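Local coordinates for serine hydrolase CCSP0084 (Cycloclasticus sp. P1, PDB 4I3F), which probably hydrolyses carbon-carbon bonds of meta-cleavage products, and ester bonds as well, as a serine hydrolase of the alpha/beta hydrolase fold, at residues H247-E250 with P255-N258; Y261-D264 with Q270-V273. One frame throughout, in Å; residues are numbered along the deposited sequence.

Contact 1 and contact 2 follow one another along the chain and lie on the same beta-alpha-beta unit, made of strand 243-248, helix 257-265 and strand 269-274. Contact 1 joins the end of the first strand to the start of the helix; contact 2 joins the later part of the helix to the second strand, the last of the sheet within this chain. Their centres are about 10 Å apart, and they touch: His247 pairs with His272 through the backbone between the neighbouring parallel strands, and Leu256, not itself on a strand, packs on Val273. The helix is thus laid against the edge of the central sheet near both its ends.

Contact 1 of 2, residues H247-E250 with P255-N258; sequences HARE and PLNN
Arg249 and Leu256 bring the two backbones closest, their CA atoms 6.0 Å apart, just past the end of strand 243-248 and at the approach to helix 257-265. A water spans the gap at this level, donating to Arg249 O at 3.1 Å and accepting from Leu256 N at 3.2 Å. Leu256 provides most of the apolar packing. Its CG stands anti to the backbone N (chi1 175°), which lets the two methyls reach different partners: CD1 lies 4.0 Å from CD2 of the His247 ring and also near His247 CB, whereas CD2 is 4.1 Å from CG of Arg249. A branched leucine suits a place between an imidazole and the aliphatic part of an arginine, and Val273 of the next strand touches it too. The His247 ring comes obliquely against the Pro255-Leu256 link, CD2 near Leu256 CA. Its NE2 comes within 3.4 Å of Pro255 O at an angle too poor for a bond, and gives its hydrogen instead to Ile254 O. Pro255 O is occupied by Asn258, whose backbone N and side-chain ND2 reach it from the same face of the carbonyl plane; two bonds from one residue grip this carbonyl and fix the chain as it enters the helix. A phenylalanine in place of His247 would have no ring N-H and would probably leave Ile254 O without its donor, and the approach to the helix less firmly tied to the strand. Farther out, Arg249 grips Glu250 side-on: NE and NH2 both point at OE2, NH2 from 2.9 Å, while Glu250 OE1 accepts from Cys277 N. This is the strand-to-helix turn of a beta-alpha-beta unit in the alpha/beta hydrolase fold, in whose superfamily the loop after this strand commonly carries the acid of the catalytic triad.

Contact 2 of 2, residues Y261-D264 with Q270-V273; sequences YLID and QLHV
Ile263 packs on Leu271 where helix 257-265 lies against strand 269-274, the second half of a beta-alpha-beta crossover in the alpha/beta hydrolase fold. The bond from CA to CB of Ile263 points toward the strand, but CB itself stays back and leaves the touching to its branches. CG2, set beside the backbone N, goes deepest: it meets Gln270 O at 4.0 Å and lies over the backbone as well as the side chain of the strand. The other branch starts with CG1 between the backbone N and the carbonyl carbon (chi1 70°), and runs 4.3 Å from Leu271 CB. At the tip, Ile263 CD1 comes no nearer to 270-273 than 4.6 Å, to Leu271 CD2; chi2, 103°, is away from a staggered value. A beta-branched residue suits this position because it offers a methyl close to the helix backbone. Leu271 lies across Ile263 at about a right angle, and its side chain also touches Ala259 and Tyr260, one turn earlier in the helix. The closest apolar approach is made by methyl CG2 of Ile263 and methylene CB of Leu271, 4.0 Å apart.

Contact 1 of 2, residues H247-E250 with P255-N258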
# COMPACT_ATOMS: atom_id res chain seq x y z
N HIS A 247 -6.71 5.97 8.97
CA HIS A 247 -6.07 5.00 9.84
C HIS A 247 -7.11 4.29 10.68
O HIS A 247 -8.13 4.87 11.06
CB HIS A 247 -5.08 5.69 10.78
CG HIS A 247 -3.89 4.85 11.14
ND1 HIS A 247 -2.65 5.04 10.57
CD2 HIS A 247 -3.76 3.82 12.01
CE1 HIS A 247 -1.80 4.15 11.07
NE2 HIS A 247 -2.44 3.41 11.95
N ALA A 248 -6.85 3.02 10.97
CA ALA A 248 -7.73 2.27 11.86
C ALA A 248 -7.33 2.50 13.30
O ALA A 248 -6.15 2.37 13.63
CB ALA A 248 -7.64 0.80 11.54
N ARG A 249 -8.30 2.81 14.15
CA ARG A 249 -7.99 3.07 15.55
C ARG A 249 -7.28 1.87 16.18
O ARG A 249 -6.30 2.03 16.92
CB ARG A 249 -9.25 3.43 16.34
CG ARG A 249 -8.98 3.84 17.78
CD ARG A 249 -10.27 4.23 18.51
NE ARG A 249 -11.19 3.09 18.61
CZ ARG A 249 -12.46 3.18 19.01
NH1 ARG A 249 -12.96 4.36 19.36
NH2 ARG A 249 -13.23 2.10 19.07
N GLU A 250 -7.77 0.67 15.87
CA GLU A 250 -7.22 -0.56 16.45
C GLU A 250 -6.16 -1.25 15.58
O GLU A 250 -5.92 -2.45 15.75
CB GLU A 250 -8.36 -1.55 16.74
CG GLU A 250 -9.34 -1.11 17.83
CD GLU A 250 -10.45 -0.19 17.33
OE1 GLU A 250 -10.47 0.15 16.14
OE2 GLU A 250 -11.32 0.17 18.15
N PRO A 255 0.99 1.67 14.32
CA PRO A 255 0.33 2.35 15.45
C PRO A 255 -0.43 3.59 14.99
O PRO A 255 0.01 4.28 14.07
CB PRO A 255 1.51 2.75 16.34
CG PRO A 255 2.64 1.85 15.94
CD PRO A 255 2.45 1.63 14.47
N LEU A 256 -1.57 3.85 15.61
CA LEU A 256 -2.37 5.02 15.28
C LEU A 256 -1.57 6.30 15.46
O LEU A 256 -1.79 7.28 14.74
CB LEU A 256 -3.60 5.07 16.20
CG LEU A 256 -4.53 6.28 16.12
CD1 LEU A 256 -5.13 6.38 14.73
CD2 LEU A 256 -5.63 6.15 17.16
N ASN A 257 -0.63 6.30 16.40
CA ASN A 257 0.22 7.48 16.61
C ASN A 257 0.97 7.92 15.36
O ASN A 257 1.34 9.09 15.22
CB ASN A 257 1.21 7.27 17.76
CG ASN A 257 0.56 7.33 19.12
OD1 ASN A 257 -0.53 7.87 19.28
ND2 ASN A 257 1.25 6.79 20.12
N ASN A 258 1.19 7.02 14.41
CA ASN A 258 1.85 7.41 13.15
C ASN A 258 1.04 8.36 12.35
O ASN A 258 1.54 9.21 11.74
CB ASN A 258 2.00 6.28 12.21
CG ASN A 258 2.94 5.40 12.67
OD1 ASN A 258 4.01 5.73 12.55
ND2 ASN A 258 2.54 4.43 13.53
O HOH W 1 -3.34 1.34 16.60

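Contact 2 of 2, residues Y261-D264 with Q270-V273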
# COMPACT_ATOMS: atom_id res chain seq x y z
N TYR A 261 1.37 11.66 13.94
CA TYR A 261 2.71 12.18 13.66
C TYR A 261 2.74 12.83 12.28
O TYR A 261 3.26 13.95 12.12
CB TYR A 261 3.70 11.02 13.68
CG TYR A 261 5.16 11.39 13.51
CD1 TYR A 261 5.98 11.59 14.61
CD2 TYR A 261 5.72 11.52 12.25
CE1 TYR A 261 7.32 11.92 14.46
CE2 TYR A 261 7.06 11.85 12.09
CZ TYR A 261 7.85 12.04 13.19
OH TYR A 261 9.18 12.37 13.03
N LEU A 262 2.20 12.12 11.29
CA LEU A 262 2.23 12.60 9.92
C LEU A 262 1.39 13.87 9.76
O LEU A 262 1.87 14.85 9.19
CB LEU A 262 1.80 11.50 8.94
CG LEU A 262 2.80 10.34 8.84
CD1 LEU A 262 2.22 9.16 8.09
CD2 LEU A 262 4.10 10.79 8.17
N ILE A 263 0.18 13.88 10.30
CA ILE A 263 -0.63 15.09 10.12
C ILE A 263 -0.09 16.30 10.90
O ILE A 263 -0.39 17.44 10.56
CB ILE A 263 -2.17 14.86 10.31
CG1 ILE A 263 -2.53 14.57 11.76
CG2 ILE A 263 -2.67 13.75 9.40
CD1 ILE A 263 -3.15 15.76 12.45
N ASP A 264 0.74 16.05 11.91
CA ASP A 264 1.37 17.15 12.65
C ASP A 264 2.46 17.82 11.80
O ASP A 264 2.87 18.94 12.09
CB ASP A 264 1.99 16.65 13.96
CG ASP A 264 2.35 17.79 14.91
OD1 ASP A 264 1.48 18.64 15.18
OD2 ASP A 264 3.50 17.83 15.39
N GLN A 270 -5.41 16.25 5.91
CA GLN A 270 -6.51 15.99 6.84
C GLN A 270 -6.37 14.58 7.37
O GLN A 270 -5.65 13.77 6.79
CB GLN A 270 -7.85 16.07 6.11
CG GLN A 270 -8.27 17.44 5.64
CD GLN A 270 -9.47 17.34 4.70
OE1 GLN A 270 -10.48 16.72 5.02
NE2 GLN A 270 -9.35 17.94 3.52
N LEU A 271 -7.08 14.28 8.47
CA LEU A 271 -7.02 12.96 9.08
C LEU A 271 -8.41 12.36 9.22
O LEU A 271 -9.34 13.07 9.56
CB LEU A 271 -6.42 13.10 10.49
CG LEU A 271 -6.38 11.83 11.34
CD1 LEU A 271 -5.41 10.81 10.78
CD2 LEU A 271 -6.02 12.18 12.79
N HIS A 272 -8.54 11.06 8.99
CA HIS A 272 -9.77 10.37 9.37
C HIS A 272 -9.43 9.05 10.03
O HIS A 272 -8.67 8.25 9.48
CB HIS A 272 -10.67 10.11 8.15
CG HIS A 272 -12.10 9.85 8.52
ND1 HIS A 272 -13.05 10.85 8.55
CD2 HIS A 272 -12.74 8.72 8.90
CE1 HIS A 272 -14.21 10.34 8.92
NE2 HIS A 272 -14.05 9.05 9.13
N VAL A 273 -9.98 8.82 11.22
CA VAL A 273 -9.72 7.58 11.95
C VAL A 273 -11.01 6.80 12.12
O VAL A 273 -12.00 7.35 12.60
CB VAL A 273 -9.11 7.87 13.34
CG1 VAL A 273 -8.78 6.56 14.06
CG2 VAL A 273 -7.84 8.70 13.22